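Local coordinates for HIT domain-containing protein (Sulfolobus tokodaii, PDB 2EO4), which is a zinc-binding member of the histidine triad family that probably binds nucleotides and may hydrolyse adenylyl sulfate, at residues R79-I84 and H96-P101; K21-L26 and I39-F44. All blocks are in the same frame, centred on the assembly; numbering follows the deposited sequence.

Contact 1 of 2, residues R79-I84 and H96-P101. With PO4 (phosphate ion), chain C.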
# COMPACT_ATOMS: atom_id res chain seq x y z
N ARG A 79 3.74 1.39 8.48
CA ARG A 79 3.56 2.13 7.24
C ARG A 79 3.63 1.08 6.13
O ARG A 79 4.62 0.36 6.05
CB ARG A 79 4.70 3.14 7.02
CG ARG A 79 4.83 4.25 8.05
CD ARG A 79 6.20 4.92 7.95
NE ARG A 79 6.48 5.41 6.60
CZ ARG A 79 7.69 5.74 6.16
NH1 ARG A 79 8.75 5.64 6.96
NH2 ARG A 79 7.85 6.18 4.91
N LEU A 80 2.59 0.98 5.31
CA LEU A 80 2.58 0.03 4.20
C LEU A 80 2.64 0.83 2.91
O LEU A 80 1.89 1.79 2.74
CB LEU A 80 1.30 -0.81 4.18
CG LEU A 80 0.95 -1.59 5.44
CD1 LEU A 80 -0.20 -2.53 5.13
CD2 LEU A 80 2.16 -2.36 5.93
N LEU A 81 3.53 0.46 2.00
CA LEU A 81 3.60 1.20 0.75
C LEU A 81 4.24 0.43 -0.39
O LEU A 81 4.98 -0.53 -0.19
CB LEU A 81 4.37 2.50 0.94
CG LEU A 81 5.86 2.40 1.26
CD1 LEU A 81 6.58 3.66 0.79
CD2 LEU A 81 6.06 2.19 2.75
N THR A 82 3.90 0.85 -1.61
CA THR A 82 4.49 0.25 -2.79
C THR A 82 4.64 1.39 -3.77
O THR A 82 3.77 2.26 -3.88
CB THR A 82 3.62 -0.89 -3.38
OG1 THR A 82 4.35 -1.52 -4.44
CG2 THR A 82 2.28 -0.36 -3.88
N ASN A 83 5.77 1.39 -4.47
CA ASN A 83 6.07 2.45 -5.42
C ASN A 83 6.01 1.98 -6.86
O ASN A 83 6.45 0.88 -7.18
CB ASN A 83 7.45 3.01 -5.13
CG ASN A 83 7.56 3.56 -3.72
OD1 ASN A 83 6.74 4.37 -3.31
ND2 ASN A 83 8.58 3.11 -2.98
N ILE A 84 5.46 2.83 -7.72
CA ILE A 84 5.34 2.53 -9.14
C ILE A 84 6.08 3.59 -9.93
O ILE A 84 5.63 4.73 -10.02
CB ILE A 84 3.86 2.54 -9.57
CG1 ILE A 84 3.07 1.50 -8.77
CG2 ILE A 84 3.75 2.24 -11.06
CD1 ILE A 84 1.56 1.74 -8.79
N HIS A 96 6.77 -5.19 -4.86
CA HIS A 96 6.96 -5.49 -3.46
C HIS A 96 6.29 -4.43 -2.61
O HIS A 96 6.25 -3.25 -2.98
CB HIS A 96 8.44 -5.60 -3.09
CG HIS A 96 9.24 -4.37 -3.38
ND1 HIS A 96 9.52 -3.95 -4.66
CD2 HIS A 96 9.89 -3.52 -2.55
CE1 HIS A 96 10.30 -2.89 -4.61
NE2 HIS A 96 10.55 -2.61 -3.35
N VAL A 97 5.77 -4.86 -1.47
CA VAL A 97 5.11 -3.97 -0.53
C VAL A 97 6.00 -3.82 0.69
O VAL A 97 6.44 -4.82 1.26
CB VAL A 97 3.74 -4.54 -0.09
CG1 VAL A 97 3.13 -3.66 1.00
CG2 VAL A 97 2.80 -4.62 -1.28
N HIS A 98 6.27 -2.58 1.07
CA HIS A 98 7.09 -2.31 2.25
C HIS A 98 6.22 -2.32 3.50
O HIS A 98 5.12 -1.78 3.49
CB HIS A 98 7.71 -0.91 2.16
CG HIS A 98 8.69 -0.74 1.04
ND1 HIS A 98 10.05 -0.88 1.22
CD2 HIS A 98 8.52 -0.39 -0.25
CE1 HIS A 98 10.67 -0.62 0.08
NE2 HIS A 98 9.76 -0.32 -0.83
N ILE A 99 6.73 -2.93 4.57
CA ILE A 99 6.06 -2.91 5.86
C ILE A 99 7.14 -2.30 6.75
O ILE A 99 8.15 -2.95 7.05
CB ILE A 99 5.71 -4.32 6.40
CG1 ILE A 99 4.74 -5.02 5.44
CG2 ILE A 99 5.03 -4.19 7.77
CD1 ILE A 99 4.42 -6.47 5.86
N ILE A 100 6.93 -1.05 7.14
CA ILE A 100 7.89 -0.31 7.95
C ILE A 100 7.30 -0.01 9.33
O ILE A 100 6.41 0.82 9.47
CB ILE A 100 8.26 1.01 7.25
CG1 ILE A 100 8.82 0.71 5.85
CG2 ILE A 100 9.29 1.79 8.08
CD1 ILE A 100 9.08 1.95 5.00
N PRO A 101 7.81 -0.68 10.37
CA PRO A 101 7.32 -0.48 11.74
C PRO A 101 7.63 0.89 12.33
O PRO A 101 8.65 1.50 12.03
CB PRO A 101 8.02 -1.59 12.53
CG PRO A 101 8.26 -2.66 11.50
CD PRO A 101 8.73 -1.83 10.32
P PO4 C . 11.46 0.48 -3.80
O1 PO4 C . 11.93 -0.53 -2.82
O2 PO4 C . 10.02 0.76 -3.58
O3 PO4 C . 12.24 1.74 -3.61
O4 PO4 C . 11.67 -0.03 -5.18
O HOH W 1 7.74 -0.71 -3.91
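L81 reaches across to H98 with one branch: its CD2 lies 3.6 Å from H98 CB, and the two side chains cross obliquely. Its CG, in the crowded position between backbone N and carbonyl carbon (chi1 67°), lies 3.9 Å from H98 CB; CD2 also meets I100 CD1. I100 sets its CD1 over the centre of the R79 guanidinium, 4.1 Å above that plane. On the other face L80 and I99 lie side by side and point the same way, CD2 of L80 being 3.7 Å from CG1 of I99, with helix 52-72 packed against both. Paired backbone bonds R79–I100 and L81–H98 make this an antiparallel ladder of the HIT fold, whose strand 97-102 takes in the end of the predicted histidine triad motif; strand 77-84 pairs on its far edge with a strand of the second subunit. At the end of the ladder T82 OG1 donates to H96 O over 3.0 Å, from above the carbonyl plane. A phosphate ion, probably from the crystallisation liquor, accepts at O1 from NE2 of H96, the predicted nucleophile, over 2.6 Å, nearly straight and in the ring plane; H98 NE2 and N83 ND2 donate to its O2.

Contact 2 of 2, residues K21-L26 and I39-F44. With ZN (zinc ion), chain B.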
# COMPACT_ATOMS: atom_id res chain seq x y z
N LYS A 21 3.38 -19.18 -3.68
CA LYS A 21 3.38 -18.03 -4.58
C LYS A 21 3.85 -16.69 -4.02
O LYS A 21 4.01 -15.74 -4.77
CB LYS A 21 1.98 -17.85 -5.17
CG LYS A 21 1.50 -19.02 -6.02
CD LYS A 21 0.21 -18.68 -6.74
CE LYS A 21 -0.26 -19.83 -7.62
NZ LYS A 21 -1.46 -19.47 -8.43
N PHE A 22 4.06 -16.62 -2.71
CA PHE A 22 4.49 -15.38 -2.08
C PHE A 22 5.59 -15.57 -1.05
O PHE A 22 5.86 -16.69 -0.62
CB PHE A 22 3.31 -14.68 -1.41
CG PHE A 22 2.22 -14.28 -2.37
CD1 PHE A 22 1.30 -15.22 -2.83
CD2 PHE A 22 2.15 -12.98 -2.85
CE1 PHE A 22 0.33 -14.86 -3.76
CE2 PHE A 22 1.18 -12.61 -3.78
CZ PHE A 22 0.26 -13.55 -4.23
N ALA A 23 6.22 -14.46 -0.67
CA ALA A 23 7.27 -14.49 0.33
C ALA A 23 7.41 -13.11 0.95
O ALA A 23 7.00 -12.10 0.37
CB ALA A 23 8.59 -14.92 -0.30
N ALA A 24 7.99 -13.07 2.14
CA ALA A 24 8.24 -11.82 2.85
C ALA A 24 9.70 -11.95 3.26
O ALA A 24 10.10 -12.96 3.84
CB ALA A 24 7.34 -11.70 4.07
N ILE A 25 10.49 -10.92 2.95
CA ILE A 25 11.91 -10.94 3.24
C ILE A 25 12.33 -9.68 3.98
O ILE A 25 11.83 -8.60 3.69
CB ILE A 25 12.70 -11.03 1.92
CG1 ILE A 25 12.29 -12.30 1.17
CG2 ILE A 25 14.20 -11.00 2.18
CD1 ILE A 25 12.47 -12.21 -0.33
N LEU A 26 13.25 -9.81 4.93
CA LEU A 26 13.72 -8.63 5.66
C LEU A 26 14.46 -7.72 4.69
O LEU A 26 15.21 -8.20 3.83
CB LEU A 26 14.67 -9.03 6.80
CG LEU A 26 14.07 -9.74 8.01
CD1 LEU A 26 15.18 -10.11 8.99
CD2 LEU A 26 13.05 -8.84 8.67
N ILE A 39 6.47 -9.93 -1.25
CA ILE A 39 6.49 -10.02 -2.70
C ILE A 39 5.84 -11.26 -3.29
O ILE A 39 5.78 -12.32 -2.66
CB ILE A 39 7.94 -10.05 -3.23
CG1 ILE A 39 8.63 -11.34 -2.78
CG2 ILE A 39 8.72 -8.85 -2.71
CD1 ILE A 39 9.99 -11.58 -3.40
N PRO A 40 5.30 -11.11 -4.51
CA PRO A 40 4.69 -12.26 -5.18
C PRO A 40 5.96 -12.91 -5.74
O PRO A 40 6.91 -12.19 -6.07
CB PRO A 40 3.88 -11.62 -6.31
CG PRO A 40 3.61 -10.22 -5.82
CD PRO A 40 4.93 -9.85 -5.18
N LYS A 41 6.01 -14.23 -5.84
CA LYS A 41 7.20 -14.87 -6.38
C LYS A 41 7.31 -14.60 -7.87
O LYS A 41 8.42 -14.44 -8.40
CB LYS A 41 7.19 -16.37 -6.09
CG LYS A 41 7.46 -16.68 -4.63
CD LYS A 41 7.57 -18.17 -4.37
CE LYS A 41 7.95 -18.45 -2.93
NZ LYS A 41 8.20 -19.91 -2.69
N LYS A 42 6.17 -14.55 -8.55
CA LYS A 42 6.17 -14.27 -9.98
C LYS A 42 6.59 -12.82 -10.18
O LYS A 42 6.18 -11.94 -9.42
CB LYS A 42 4.78 -14.49 -10.58
CG LYS A 42 4.70 -14.17 -12.06
CD LYS A 42 3.35 -14.55 -12.65
CE LYS A 42 3.31 -14.25 -14.14
NZ LYS A 42 2.01 -14.65 -14.75
N HIS A 43 7.39 -12.58 -11.21
CA HIS A 43 7.90 -11.25 -11.50
C HIS A 43 6.93 -10.32 -12.23
O HIS A 43 6.48 -10.62 -13.33
CB HIS A 43 9.20 -11.37 -12.31
CG HIS A 43 9.89 -10.06 -12.55
ND1 HIS A 43 10.91 -9.59 -11.75
CD2 HIS A 43 9.69 -9.11 -13.50
CE1 HIS A 43 11.31 -8.42 -12.19
NE2 HIS A 43 10.59 -8.10 -13.25
N PHE A 44 6.63 -9.19 -11.60
CA PHE A 44 5.77 -8.15 -12.16
C PHE A 44 6.55 -6.86 -11.93
O PHE A 44 7.08 -6.65 -10.84
CB PHE A 44 4.42 -8.07 -11.43
CG PHE A 44 3.52 -9.24 -11.67
CD1 PHE A 44 2.94 -9.44 -12.92
CD2 PHE A 44 3.25 -10.14 -10.65
CE1 PHE A 44 2.10 -10.53 -13.15
CE2 PHE A 44 2.41 -11.23 -10.87
CZ PHE A 44 1.83 -11.42 -12.12
ZN ZN B . 11.82 -10.38 -10.16
O HOH W 2 3.49 -15.39 -7.48
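K41 and K21 meet through the backbone, K41 N donating to K21 O over 2.7 Å. A23 and I39 add a reciprocal pair, with A23 N bound to I39 O at 3.0 Å and I39 N to A23 O at 2.8 Å, while a water links K21 O to K42 N just past the last strand residue. Apolar contacts lie on both faces. The CE2 and CD2 corner of the F22 ring approaches P40 CB and CA, CE2 coming to 3.8 Å from P40 CB; beside A23, the CD1 tips of I25 and I39 come within 4.0 Å. The K41 chain, extended beyond CG, runs alongside the backbone, bringing CE to 3.6 Å from F22 O. Charge is settled beyond the hairpin, where K41 NZ forms a salt bridge to E18 and a hydrogen bond to D19 O. An alanine in place of K41 would probably leave the E18 carboxylate without its charged mate and D19 O without the NZ donor. Three residues past the strand, H43 ND1 binds zinc at 2.0 Å. C1, C4 and H94 complete the metal shell, a Cys2His2 zinc site whose H43 sits on the loop leaving the antiparallel hairpin of strands 22-26 and 36-40.

How the contacts relate
I39 CG2 packs 3.3 Å from H96 CB, against the side chain of the predicted nucleophile, and this is where contacts 1 and 2, with centres 13 Å apart, touch. Strand 36-40 of contact 2 lies next to strand 97-102 of contact 1 in one antiparallel sheet. The phosphate belongs to contact 1 and the zinc to contact 2; the H96 side chain is about 9 Å from the metal. H94 ties the two together: it binds zinc alongside H43, donates from NE2 to P40 O, and through its own backbone O accepts from H96 ND1, probably helping to orient that ring.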